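Side-chain contacts in 5-methylthioribose-1-phosphate isomerase (Saccharomyces cerevisiae, PDB 1W2W), which catalyses the interconversion of methylthioribose-1-phosphate and methylthioribulose-1-phosphate in the methionine salvage pathway: residues S63-T66 against E67-I71; A149-M152 against K153-D156; T108-N111 against L112-L116; I163-L166 against Q167-F171. All coordinates share one frame; numbering follows the deposited sequence.

Contact 1. Residues S63-T66 against E67-I71; sequences SVLT and EVQLI
Leu65 and Gln69 meet one turn apart on a buried run of helix 53-73, a local i/i+4 contact inside the α-helical bundle that makes up much of this part of the isomerase. The two side chains slant across each other. Leu65 CG stands anti to the backbone N (chi1 177°), which carries its CD1 methyl up to the amide end of Gln69, 3.5 Å from Gln69 NE2. The same methyl rests 3.8 Å from Gln69 CG and, more loosely, 4.2 Å from Val68 CG2. Beneath them the helical bond from Gln69 N to Leu65 O is 3.0 Å long. Gln69 CG also lies over that oxygen, with CG 3.2 Å from Leu65 O. Two residues earlier, the bond from Glu67 N to Ser63 O is less regular, since the donor stands 41° out of the carbonyl plane.

The far ends of the polar side chains are gripped by other parts of the chain. Gln69 NE2 gives hydrogen bonds to Asp133 OD1 and Pro13 O while OE1 accepts from Val16 N, and Glu67 pairs with Arg98, Tyr83 OH and Ile38 N. Leu65 itself packs on Leu136 and Val140 of helix 129-168. A leucine in place of Gln69 would probably leave Val16 N and Pro13 O without their mates and Asp133 without this donor. A methyl of Leu65 thus lies against the amide end and CG of Gln69, while that amide, its rotation fixed by three hydrogen bonds to other partners, ties the helix to the chain around it.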
ATOM      1  N   SER A  63      -0.647 -24.190 -23.043  1.00 12.67           N
ATOM      2  CA  SER A  63      -0.941 -25.409 -22.290  1.00 13.49           C
ATOM      3  C   SER A  63      -1.886 -26.342 -23.055  1.00 13.87           C
ATOM      4  O   SER A  63      -1.847 -27.561 -22.860  1.00 14.79           O
ATOM      5  CB  SER A  63      -1.473 -25.104 -20.881  1.00 13.22           C
ATOM      6  OG  SER A  63      -2.848 -24.749 -20.903  1.00 13.94           O
ATOM      7  N   VAL A  64      -2.725 -25.775 -23.918  1.00 13.82           N
ATOM      8  CA  VAL A  64      -3.566 -26.587 -24.802  1.00 13.56           C
ATOM      9  C   VAL A  64      -2.678 -27.306 -25.822  1.00 13.97           C
ATOM     10  O   VAL A  64      -2.845 -28.507 -26.102  1.00 13.76           O
ATOM     11  CB  VAL A  64      -4.613 -25.717 -25.532  1.00 12.58           C
ATOM     12  CG1 VAL A  64      -5.549 -26.597 -26.362  1.00 13.70           C
ATOM     13  CG2 VAL A  64      -5.439 -24.902 -24.548  1.00 12.41           C
ATOM     14  N   LEU A  65      -1.717 -26.581 -26.382  1.00 13.99           N
ATOM     15  CA  LEU A  65      -0.805 -27.186 -27.345  1.00 13.32           C
ATOM     16  C   LEU A  65       0.061 -28.276 -26.709  1.00 13.66           C
ATOM     17  O   LEU A  65       0.207 -29.359 -27.278  1.00 14.04           O
ATOM     18  CB  LEU A  65       0.061 -26.133 -28.052  1.00 13.05           C
ATOM     19  CG  LEU A  65       1.119 -26.678 -29.030  1.00 12.16           C
ATOM     20  CD1 LEU A  65       0.460 -27.427 -30.198  1.00 13.83           C
ATOM     21  CD2 LEU A  65       1.993 -25.547 -29.559  1.00 12.74           C
ATOM     22  N   THR A  66       0.642 -28.025 -25.542  1.00 12.85           N
ATOM     23  CA  THR A  66       1.423 -29.089 -24.905  1.00 14.00           C
ATOM     24  C   THR A  66       0.547 -30.303 -24.599  1.00 14.66           C
ATOM     25  O   THR A  66       1.013 -31.442 -24.704  1.00 15.82           O
ATOM     26  CB  THR A  66       2.160 -28.621 -23.625  1.00 13.63           C
ATOM     27  OG1 THR A  66       1.238 -28.011 -22.718  1.00 13.96           O
ATOM     28  CG2 THR A  66       3.161 -27.523 -23.925  1.00 15.13           C
ATOM     29  N   GLU A  67      -0.710 -30.066 -24.226  1.00 13.71           N
ATOM     30  CA  GLU A  67      -1.623 -31.170 -23.937  1.00 15.37           C
ATOM     31  C   GLU A  67      -1.889 -32.018 -25.178  1.00 16.44           C
ATOM     32  O   GLU A  67      -1.818 -33.253 -25.124  1.00 16.57           O
ATOM     33  CB  GLU A  67      -2.944 -30.701 -23.321  1.00 15.19           C
ATOM     34  CG  GLU A  67      -3.908 -31.861 -23.106  1.00 14.88           C
ATOM     35  CD  GLU A  67      -4.870 -31.623 -21.966  1.00 16.19           C
ATOM     36  OE1 GLU A  67      -6.059 -31.973 -22.108  1.00 16.44           O
ATOM     37  OE2 GLU A  67      -4.439 -31.087 -20.923  1.00 16.67           O
ATOM     38  N   VAL A  68      -2.192 -31.379 -26.305  1.00 16.91           N
ATOM     39  CA  VAL A  68      -2.530 -32.174 -27.483  1.00 18.25           C
ATOM     40  C   VAL A  68      -1.307 -32.899 -28.021  1.00 18.07           C
ATOM     41  O   VAL A  68      -1.414 -34.002 -28.575  1.00 16.86           O
ATOM     42  CB  VAL A  68      -3.243 -31.366 -28.582  1.00 19.29           C
ATOM     43  CG1 VAL A  68      -4.549 -30.763 -28.056  1.00 20.64           C
ATOM     44  CG2 VAL A  68      -2.335 -30.320 -29.135  1.00 19.63           C
ATOM     45  N   GLN A  69      -0.134 -32.297 -27.850  1.00 16.65           N
ATOM     46  CA  GLN A  69       1.091 -32.964 -28.275  1.00 16.93           C
ATOM     47  C   GLN A  69       1.461 -34.125 -27.374  1.00 18.55           C
ATOM     48  O   GLN A  69       1.985 -35.137 -27.843  1.00 18.99           O
ATOM     49  CB  GLN A  69       2.247 -31.974 -28.422  1.00 16.22           C
ATOM     50  CG  GLN A  69       1.902 -30.904 -29.454  1.00 14.22           C
ATOM     51  CD  GLN A  69       3.097 -30.106 -29.907  1.00 14.77           C
ATOM     52  OE1 GLN A  69       4.052 -29.920 -29.144  1.00 13.98           O
ATOM     53  NE2 GLN A  69       3.062 -29.641 -31.148  1.00 15.08           N
ATOM     54  N   LEU A  70       1.174 -33.987 -26.085  1.00 19.00           N
ATOM     55  CA  LEU A  70       1.406 -35.073 -25.142  1.00 21.25           C
ATOM     56  C   LEU A  70       0.500 -36.270 -25.445  1.00 22.56           C
ATOM     57  O   LEU A  70       0.944 -37.418 -25.410  1.00 22.98           O
ATOM     58  CB  LEU A  70       1.192 -34.588 -23.704  1.00 20.87           C
ATOM     59  CG  LEU A  70       1.455 -35.575 -22.563  1.00 21.53           C
ATOM     60  CD1 LEU A  70       2.798 -36.251 -22.724  1.00 21.99           C
ATOM     61  CD2 LEU A  70       1.372 -34.877 -21.208  1.00 22.05           C
ATOM     62  N   ILE A  71      -0.770 -36.025 -25.740  1.00 24.09           N
ATOM     63  CA  ILE A  71      -1.661 -37.155 -25.971  1.00 27.35           C
ATOM     64  C   ILE A  71      -1.334 -37.862 -27.287  1.00 28.39           C
ATOM     65  O   ILE A  71      -1.634 -39.048 -27.455  1.00 30.39           O
ATOM     66  CB  ILE A  71      -3.149 -36.759 -25.859  1.00 27.16           C
ATOM     67  CG1 ILE A  71      -3.542 -35.746 -26.930  1.00 28.68           C
ATOM     68  CG2 ILE A  71      -3.440 -36.174 -24.486  1.00 27.46           C
ATOM     69  CD1 ILE A  71      -4.933 -35.180 -26.736  1.00 29.36           C
TER

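Contact 2. Residues A149-M152 against K153-D156; sequences ANNM and KMGD
Lys153 and Met154 each run beside a different asparagine of the preceding turn of helix 129-168. The aliphatic part of Lys153 lies alongside Asn150, both pointing the same way, with CD 4.0 Å from Asn150 OD1, before its end leads away; nearer the backbone, Lys153 CG covers the carbonyl of Ala149 at 3.6 Å from its O. Met154, modelled as selenomethionine, curls back beside Asn151: it places CG between its own backbone N and carbonyl carbon (chi1 84°), and a bend at chi3 then returns its CE methyl to the helix. There CE touches Asn151 OD1 and Asn150 O, 3.5 Å from each. The exposed chain of Met152, also selenomethionine, touches Tyr191.

Regular helical bonds underlie these contacts; the one from Met154 N to Asn150 O measures 2.8 Å and is nearly straight at 169°. Asn151 ND2 donates to Gly190 O, and Lys153 packs on an acidic side chain of another protein chain in the assembly. The contacts between these side chains are therefore ones of methylene and methyl groups against amide and carbonyl oxygens, with the stronger polar bonds supplied by the helix backbone and by same-chain partners such as Gly190 O.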
ATOM      1  N   ALA A 149       5.449  -7.760 -31.114  1.00 11.81           N
ATOM      2  CA  ALA A 149       5.538  -6.710 -32.119  1.00 11.64           C
ATOM      3  C   ALA A 149       4.583  -5.566 -31.770  1.00 11.89           C
ATOM      4  O   ALA A 149       4.924  -4.393 -31.946  1.00 13.29           O
ATOM      5  CB  ALA A 149       5.202  -7.249 -33.499  1.00 12.69           C
ATOM      6  N   ASN A 150       3.393  -5.919 -31.289  1.00 10.62           N
ATOM      7  CA  ASN A 150       2.397  -4.908 -30.964  1.00 11.45           C
ATOM      8  C   ASN A 150       2.796  -4.159 -29.688  1.00 10.47           C
ATOM      9  O   ASN A 150       2.501  -2.975 -29.546  1.00 10.62           O
ATOM     10  CB  ASN A 150       0.995  -5.525 -30.830  1.00 10.12           C
ATOM     11  CG  ASN A 150       0.408  -5.951 -32.167  1.00 11.27           C
ATOM     12  OD1 ASN A 150       0.826  -5.463 -33.216  1.00 11.51           O
ATOM     13  ND2 ASN A 150      -0.563  -6.866 -32.135  1.00 13.47           N
ATOM     14  N   ASN A 151       3.457  -4.838 -28.754  1.00 11.50           N
ATOM     15  CA  ASN A 151       3.953  -4.141 -27.573  1.00 11.31           C
ATOM     16  C   ASN A 151       4.955  -3.069 -27.983  1.00 11.52           C
ATOM     17  O   ASN A 151       4.941  -1.943 -27.472  1.00 11.48           O
ATOM     18  CB  ASN A 151       4.628  -5.118 -26.615  1.00 11.39           C
ATOM     19  CG  ASN A 151       3.621  -6.013 -25.916  1.00 10.67           C
ATOM     20  OD1 ASN A 151       2.415  -5.736 -25.917  1.00 10.39           O
ATOM     21  ND2 ASN A 151       4.111  -7.086 -25.307  1.00 10.16           N
HETATM   22  N   MSE A 152       5.835  -3.414 -28.911  1.00 11.90           N
HETATM   23  CA  MSE A 152       6.782  -2.401 -29.380  1.00 13.39           C
HETATM   24  C   MSE A 152       6.085  -1.266 -30.115  1.00 13.93           C
HETATM   25  O   MSE A 152       6.393  -0.091 -29.894  1.00 13.86           O
HETATM   26  CB  MSE A 152       7.873  -3.053 -30.218  1.00 14.48           C
HETATM   27  CG  MSE A 152       8.657  -4.018 -29.356  1.00 20.04           C
HETATM   28 SE   MSE A 152      10.163  -4.810 -30.318  1.00 34.43          SE
HETATM   29  CE  MSE A 152       9.266  -5.616 -31.811  1.00 32.27           C
ATOM     30  N   LYS A 153       5.138  -1.603 -30.982  1.00 13.56           N
ATOM     31  CA  LYS A 153       4.348  -0.585 -31.674  1.00 13.75           C
ATOM     32  C   LYS A 153       3.626   0.362 -30.713  1.00 14.26           C
ATOM     33  O   LYS A 153       3.725   1.581 -30.859  1.00 14.31           O
ATOM     34  CB  LYS A 153       3.311  -1.223 -32.603  1.00 15.33           C
ATOM     35  CG  LYS A 153       3.821  -1.582 -33.992  1.00 20.95           C
ATOM     36  CD  LYS A 153       2.737  -2.291 -34.809  1.00 24.85           C
ATOM     37  CE  LYS A 153       1.629  -1.319 -35.216  1.00 28.93           C
ATOM     38  NZ  LYS A 153       1.398  -1.257 -36.695  1.00 31.27           N
HETATM   39  N   MSE A 154       2.897  -0.189 -29.746  1.00 12.14           N
HETATM   40  CA  MSE A 154       2.127   0.645 -28.823  1.00 11.46           C
HETATM   41  C   MSE A 154       3.055   1.447 -27.914  1.00 11.43           C
HETATM   42  O   MSE A 154       2.751   2.579 -27.511  1.00 11.53           O
HETATM   43  CB  MSE A 154       1.109  -0.183 -28.019  1.00 12.44           C
HETATM   44  CG  MSE A 154       1.599  -0.886 -26.773  1.00 13.12           C
HETATM   45 SE   MSE A 154       0.043  -1.836 -26.039  1.00 17.35          SE
HETATM   46  CE  MSE A 154       0.069  -3.486 -27.149  1.00 14.73           C
ATOM     47  N   GLY A 155       4.193   0.853 -27.583  1.00 10.05           N
ATOM     48  CA  GLY A 155       5.177   1.553 -26.774  1.00 10.62           C
ATOM     49  C   GLY A 155       5.619   2.805 -27.506  1.00 10.84           C
ATOM     50  O   GLY A 155       5.620   3.899 -26.947  1.00 10.21           O
ATOM     51  N   ASP A 156       6.000   2.643 -28.774  1.00 11.43           N
ATOM     52  CA  ASP A 156       6.412   3.787 -29.585  1.00 12.80           C
ATOM     53  C   ASP A 156       5.269   4.777 -29.842  1.00 13.32           C
ATOM     54  O   ASP A 156       5.477   5.991 -29.813  1.00 14.48           O
ATOM     55  CB  ASP A 156       6.975   3.306 -30.922  1.00 14.75           C
ATOM     56  CG  ASP A 156       8.313   2.621 -30.781  1.00 17.90           C
ATOM     57  OD1 ASP A 156       8.924   2.662 -29.680  1.00 17.96           O
ATOM     58  OD2 ASP A 156       8.837   2.017 -31.743  1.00 19.44           O
TER

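Contact 3. Residues T108-N111 against L112-L116; sequences TAVN and LSNSL
Val110 meets Asn114 across the first turn of helix 111-124, where a loop enters the helix. This is the tight part of the contact. The two side chains cross obliquely, so that both methyls of Val110 reach the amide of Asn114: CG1 is 3.7 Å from ND2, and CG2 lies 3.9 Å from OD1. Val110 CG2 is anti to its backbone N, and CG1 takes the crowded position between N and the carbonyl carbon (chi1 70°), turning both branches to the same neighbour. The backbone bond beneath them, from Asn114 N to Val110 O, is 3.0 Å long and runs nearly along the C=O axis. Asn114 ND2 donates onward to the backbone of a residue of another protein chain. Asn111 OD1 is hydrogen-bonded to a polar side chain of another protein chain. An alanine at Asn114 would remove the amide, and is likely to leave the Val110 methyls without this neighbour and that backbone acceptor without its donor.

Water loosens the turn at two backbone positions, although Ser113 packs on Leu103 and Asn111 on Ala57. Ala109 O and Ser113 N lie too far apart for a direct helical bond, and a water fills the gap by accepting from Ser113 N at 2.8 Å and donating to Ala109 O at 2.7 Å. A second water flanks the bond from Ser115 N to Asn111 O. It donates to Asn111 O and lies 2.8 Å from Ser115 OG, a hydroxyl that is also hydrogen-bonded to Tyr139 OH.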
ATOM      1  N   THR A 108     -11.281 -11.953 -14.799  1.00 12.54           N
ATOM      2  CA  THR A 108     -11.453 -10.541 -15.117  1.00 11.99           C
ATOM      3  C   THR A 108     -10.725 -10.130 -16.390  1.00 11.17           C
ATOM      4  O   THR A 108     -11.312  -9.491 -17.264  1.00 11.23           O
ATOM      5  CB  THR A 108     -11.053  -9.652 -13.927  1.00 12.35           C
ATOM      6  OG1 THR A 108     -11.945  -9.939 -12.847  1.00 13.25           O
ATOM      7  CG2 THR A 108     -11.303  -8.176 -14.244  1.00 11.50           C
ATOM      8  N   ALA A 109      -9.456 -10.495 -16.512  1.00  9.35           N
ATOM      9  CA  ALA A 109      -8.768 -10.181 -17.763  1.00 11.22           C
ATOM     10  C   ALA A 109      -9.358 -10.973 -18.922  1.00 10.30           C
ATOM     11  O   ALA A 109      -9.547 -12.192 -18.819  1.00 11.27           O
ATOM     12  CB  ALA A 109      -7.251 -10.438 -17.662  1.00 10.18           C
ATOM     13  N   VAL A 110      -9.619 -10.273 -20.023  1.00 10.38           N
ATOM     14  CA  VAL A 110     -10.366 -10.843 -21.134  1.00 10.18           C
ATOM     15  C   VAL A 110      -9.465 -11.546 -22.137  1.00 10.17           C
ATOM     16  O   VAL A 110      -9.950 -12.323 -22.956  1.00 10.91           O
ATOM     17  CB  VAL A 110     -11.244  -9.775 -21.828  1.00  9.67           C
ATOM     18  CG1 VAL A 110     -10.379  -8.766 -22.586  1.00 10.67           C
ATOM     19  CG2 VAL A 110     -12.303 -10.412 -22.735  1.00 11.41           C
ATOM     20  N   ASN A 111      -8.160 -11.284 -22.082  1.00 10.07           N
ATOM     21  CA  ASN A 111      -7.245 -11.873 -23.063  1.00 10.30           C
ATOM     22  C   ASN A 111      -7.419 -13.380 -23.187  1.00 11.56           C
ATOM     23  O   ASN A 111      -7.461 -13.928 -24.295  1.00 11.84           O
ATOM     24  CB  ASN A 111      -5.798 -11.529 -22.712  1.00  9.16           C
ATOM     25  CG  ASN A 111      -5.533 -10.051 -22.847  1.00  9.80           C
ATOM     26  OD1 ASN A 111      -6.131  -9.255 -22.119  1.00 11.49           O
ATOM     27  ND2 ASN A 111      -4.661  -9.670 -23.793  1.00  9.85           N
ATOM     28  N   LEU A 112      -7.534 -14.049 -22.044  1.00 12.00           N
ATOM     29  CA  LEU A 112      -7.639 -15.502 -22.056  1.00 12.83           C
ATOM     30  C   LEU A 112      -8.872 -15.961 -22.842  1.00 12.59           C
ATOM     31  O   LEU A 112      -8.757 -16.803 -23.734  1.00 12.01           O
ATOM     32  CB  LEU A 112      -7.634 -16.068 -20.634  1.00 12.93           C
ATOM     33  CG  LEU A 112      -7.750 -17.596 -20.495  1.00 13.54           C
ATOM     34  CD1 LEU A 112      -6.529 -18.253 -21.144  1.00 12.13           C
ATOM     35  CD2 LEU A 112      -7.926 -18.042 -19.028  1.00 14.67           C
ATOM     36  N   SER A 113     -10.034 -15.401 -22.512  1.00 13.38           N
ATOM     37  CA  SER A 113     -11.275 -15.725 -23.229  1.00 13.14           C
ATOM     38  C   SER A 113     -11.111 -15.464 -24.717  1.00 14.52           C
ATOM     39  O   SER A 113     -11.501 -16.287 -25.559  1.00 12.81           O
ATOM     40  CB  SER A 113     -12.463 -14.930 -22.666  1.00 14.10           C
ATOM     41  OG  SER A 113     -13.642 -15.093 -23.463  1.00 14.26           O
ATOM     42  N   ASN A 114     -10.531 -14.315 -25.054  1.00 13.44           N
ATOM     43  CA  ASN A 114     -10.360 -13.976 -26.456  1.00 12.79           C
ATOM     44  C   ASN A 114      -9.544 -15.018 -27.229  1.00 14.71           C
ATOM     45  O   ASN A 114      -9.875 -15.372 -28.367  1.00 14.42           O
ATOM     46  CB  ASN A 114      -9.779 -12.566 -26.606  1.00 13.47           C
ATOM     47  CG  ASN A 114     -10.816 -11.480 -26.319  1.00 14.61           C
ATOM     48  OD1 ASN A 114     -12.029 -11.723 -26.366  1.00 14.25           O
ATOM     49  ND2 ASN A 114     -10.337 -10.277 -26.017  1.00 13.09           N
ATOM     50  N   SER A 115      -8.485 -15.518 -26.604  1.00 12.88           N
ATOM     51  CA  SER A 115      -7.688 -16.586 -27.184  1.00 12.74           C
ATOM     52  C   SER A 115      -8.445 -17.914 -27.210  1.00 13.30           C
ATOM     53  O   SER A 115      -8.371 -18.644 -28.191  1.00 13.67           O
ATOM     54  CB  SER A 115      -6.370 -16.759 -26.425  1.00 13.44           C
ATOM     55  OG  SER A 115      -5.381 -15.861 -26.918  1.00 14.14           O
ATOM     56  N   LEU A 116      -9.150 -18.251 -26.137  1.00 13.43           N
ATOM     57  CA  LEU A 116      -9.818 -19.555 -26.112  1.00 15.49           C
ATOM     58  C   LEU A 116     -10.949 -19.638 -27.142  1.00 16.74           C
ATOM     59  O   LEU A 116     -11.199 -20.702 -27.709  1.00 16.60           O
ATOM     60  CB  LEU A 116     -10.327 -19.906 -24.712  1.00 15.77           C
ATOM     61  CG  LEU A 116      -9.222 -20.063 -23.658  1.00 16.51           C
ATOM     62  CD1 LEU A 116      -9.812 -20.472 -22.312  1.00 17.86           C
ATOM     63  CD2 LEU A 116      -8.118 -21.030 -24.095  1.00 17.32           C
TER
HETATM   64  O   HOH W   1     -10.834 -14.266 -20.043  1.00 13.92           O
HETATM   65  O   HOH W   2      -5.762 -13.140 -26.467  1.00 12.03           O

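Contact 4. Residues I163-L166 against Q167-F171; sequences IDVL and QKDGF
Leu166 and Phe171 close a Schellman motif at the C-terminal end of helix 129-168. Two backbone bonds define it: the outer one runs from Phe171 N back to Leu166 O (3.0 Å), and the inner one from Gly170 N to Gln167 O (3.2 Å). Gly170 makes the reversal with a positive phi of 69°. The turn brings the two apolar residues together, as is common in this motif, with Leu166 CB 4.1 Å from Phe171 CB. Phe171 CG is anti to the backbone N (chi1 -172°), which places the ring where Leu166 CD2 approaches it obliquely.

One turn earlier, Ile163 and Gln167 form a methyl-to-amide contact. The extended Gln167 chain passes Ile163 at an angle and sets its amide against the CG2 methyl, with OE1 3.6 Å from Ile163 CG2. The helical bond from Gln167 N to Ile163 O, at 2.8 Å, anchors this pair. On another side of the turn Val165 and Asp169 lie side by side, their closest side-chain atoms, CG1 of Val165 and OD2 of Asp169, 4.1 Å apart.

Outside this first shell, Ile163 and Leu166 pack on Phe175 of strand 174-179, the strand that follows the turn. Leu166 and Phe171 each touch a basic side chain of another protein chain, so the helix end also borders an interface. Asp164 OD2 is salt-bridged to Lys160 NZ. Its OD1 is linked to Gln167 by one water, which donates to Asp164 OD1 at 2.7 Å and accepts from Gln167 NE2 at 2.7 Å.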
ATOM      1  N   ILE A 163       5.356  12.837 -25.974  1.00 12.32           N
ATOM      2  CA  ILE A 163       6.348  13.837 -26.368  1.00 13.79           C
ATOM      3  C   ILE A 163       5.698  14.948 -27.182  1.00 14.82           C
ATOM      4  O   ILE A 163       5.987  16.126 -26.969  1.00 15.24           O
ATOM      5  CB  ILE A 163       7.522  13.195 -27.113  1.00 14.57           C
ATOM      6  CG1 ILE A 163       8.293  12.270 -26.173  1.00 13.25           C
ATOM      7  CG2 ILE A 163       8.442  14.267 -27.742  1.00 15.56           C
ATOM      8  CD1 ILE A 163       8.884  12.936 -24.930  1.00 15.04           C
ATOM      9  N   ASP A 164       4.808  14.574 -28.097  1.00 15.31           N
ATOM     10  CA  ASP A 164       4.095  15.552 -28.917  1.00 16.33           C
ATOM     11  C   ASP A 164       3.191  16.471 -28.093  1.00 16.52           C
ATOM     12  O   ASP A 164       3.157  17.688 -28.320  1.00 16.68           O
ATOM     13  CB  ASP A 164       3.266  14.866 -30.009  1.00 16.40           C
ATOM     14  CG  ASP A 164       4.117  14.264 -31.120  1.00 18.28           C
ATOM     15  OD1 ASP A 164       5.316  14.601 -31.262  1.00 19.68           O
ATOM     16  OD2 ASP A 164       3.645  13.423 -31.913  1.00 19.55           O
ATOM     17  N   VAL A 165       2.464  15.895 -27.135  1.00 15.52           N
ATOM     18  CA  VAL A 165       1.643  16.665 -26.208  1.00 16.15           C
ATOM     19  C   VAL A 165       2.477  17.692 -25.426  1.00 17.06           C
ATOM     20  O   VAL A 165       2.086  18.860 -25.301  1.00 16.91           O
ATOM     21  CB  VAL A 165       0.913  15.736 -25.216  1.00 16.91           C
ATOM     22  CG1 VAL A 165       0.411  16.519 -24.014  1.00 19.21           C
ATOM     23  CG2 VAL A 165      -0.236  15.016 -25.928  1.00 18.55           C
ATOM     24  N   LEU A 166       3.615  17.242 -24.902  1.00 16.18           N
ATOM     25  CA  LEU A 166       4.503  18.113 -24.131  1.00 17.35           C
ATOM     26  C   LEU A 166       5.142  19.177 -25.016  1.00 18.46           C
ATOM     27  O   LEU A 166       5.272  20.333 -24.621  1.00 19.86           O
ATOM     28  CB  LEU A 166       5.579  17.286 -23.425  1.00 17.01           C
ATOM     29  CG  LEU A 166       5.044  16.321 -22.366  1.00 15.61           C
ATOM     30  CD1 LEU A 166       6.180  15.413 -21.850  1.00 13.80           C
ATOM     31  CD2 LEU A 166       4.359  17.061 -21.222  1.00 15.66           C
ATOM     32  N   GLN A 167       5.543  18.779 -26.216  1.00 19.53           N
ATOM     33  CA  GLN A 167       6.123  19.729 -27.159  1.00 20.74           C
ATOM     34  C   GLN A 167       5.104  20.795 -27.559  1.00 21.08           C
ATOM     35  O   GLN A 167       5.454  21.976 -27.649  1.00 21.75           O
ATOM     36  CB  GLN A 167       6.826  19.027 -28.336  1.00 21.21           C
ATOM     37  CG  GLN A 167       8.257  18.580 -27.970  1.00 21.91           C
ATOM     38  CD  GLN A 167       8.982  17.691 -28.981  1.00 25.66           C
ATOM     39  OE1 GLN A 167      10.140  17.304 -28.744  1.00 25.91           O
ATOM     40  NE2 GLN A 167       8.324  17.364 -30.091  1.00 25.10           N
ATOM     41  N   LYS A 168       3.846  20.405 -27.764  1.00 20.85           N
ATOM     42  CA  LYS A 168       2.792  21.392 -27.988  1.00 22.42           C
ATOM     43  C   LYS A 168       2.581  22.367 -26.826  1.00 23.77           C
ATOM     44  O   LYS A 168       2.351  23.563 -27.045  1.00 22.69           O
ATOM     45  CB  LYS A 168       1.462  20.729 -28.356  1.00 22.41           C
ATOM     46  CG  LYS A 168       0.424  21.729 -28.828  1.00 22.80           C
ATOM     47  CD  LYS A 168      -0.909  21.074 -29.169  1.00 23.46           C
ATOM     48  CE  LYS A 168      -2.003  22.133 -29.259  1.00 25.53           C
ATOM     49  NZ  LYS A 168      -3.209  21.665 -29.985  1.00 25.20           N
ATOM     50  N   ASP A 169       2.652  21.857 -25.596  1.00 24.39           N
ATOM     51  CA  ASP A 169       2.477  22.668 -24.395  1.00 25.99           C
ATOM     52  C   ASP A 169       3.711  23.500 -24.029  1.00 25.96           C
ATOM     53  O   ASP A 169       3.695  24.240 -23.044  1.00 26.25           O
ATOM     54  CB  ASP A 169       2.058  21.794 -23.208  1.00 28.05           C
ATOM     55  CG  ASP A 169       0.632  21.268 -23.341  1.00 31.59           C
ATOM     56  OD1 ASP A 169      -0.102  21.733 -24.239  1.00 36.55           O
ATOM     57  OD2 ASP A 169       0.147  20.386 -22.594  1.00 34.93           O
ATOM     58  N   GLY A 170       4.773  23.375 -24.816  1.00 25.71           N
ATOM     59  CA  GLY A 170       6.011  24.095 -24.577  1.00 26.31           C
ATOM     60  C   GLY A 170       6.779  23.650 -23.343  1.00 26.29           C
ATOM     61  O   GLY A 170       7.590  24.402 -22.798  1.00 25.96           O
ATOM     62  N   PHE A 171       6.530  22.421 -22.898  1.00 25.54           N
ATOM     63  CA  PHE A 171       7.350  21.801 -21.866  1.00 24.77           C
ATOM     64  C   PHE A 171       8.656  21.294 -22.463  1.00 25.54           C
ATOM     65  O   PHE A 171       8.648  20.543 -23.438  1.00 26.97           O
ATOM     66  CB  PHE A 171       6.594  20.645 -21.214  1.00 23.70           C
ATOM     67  CG  PHE A 171       7.294  20.078 -20.020  1.00 22.08           C
ATOM     68  CD1 PHE A 171       7.177  20.688 -18.781  1.00 23.07           C
ATOM     69  CD2 PHE A 171       8.075  18.943 -20.133  1.00 20.03           C
ATOM     70  CE1 PHE A 171       7.832  20.158 -17.673  1.00 22.91           C
ATOM     71  CE2 PHE A 171       8.730  18.418 -19.036  1.00 19.90           C
ATOM     72  CZ  PHE A 171       8.608  19.021 -17.809  1.00 20.30           C
TER
HETATM   73  O   HOH W   3       6.055  17.201 -31.551  1.00 26.92           O

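The four contacts sample different stages of the helices: contacts 1 and 2 lie within helices, contact 3 at a start and contact 4 at an end. Helix 129-168 relates them most directly. It carries contact 2 and, about 21 Å away between centres, contact 4, while Asp133 and Leu136 near its beginning meet contact 1. Contacts 1 and 3, on helices 53-73 and 111-124, come within about 5 Å at their nearest atoms without touching, whereas the centres of contacts 1 and 4 are about 50 Å apart. The side chain of Ala109 in contact 3 is about 10 Å from that of Cys181, the predicted transition-state stabiliser; the other contacts lie away from it.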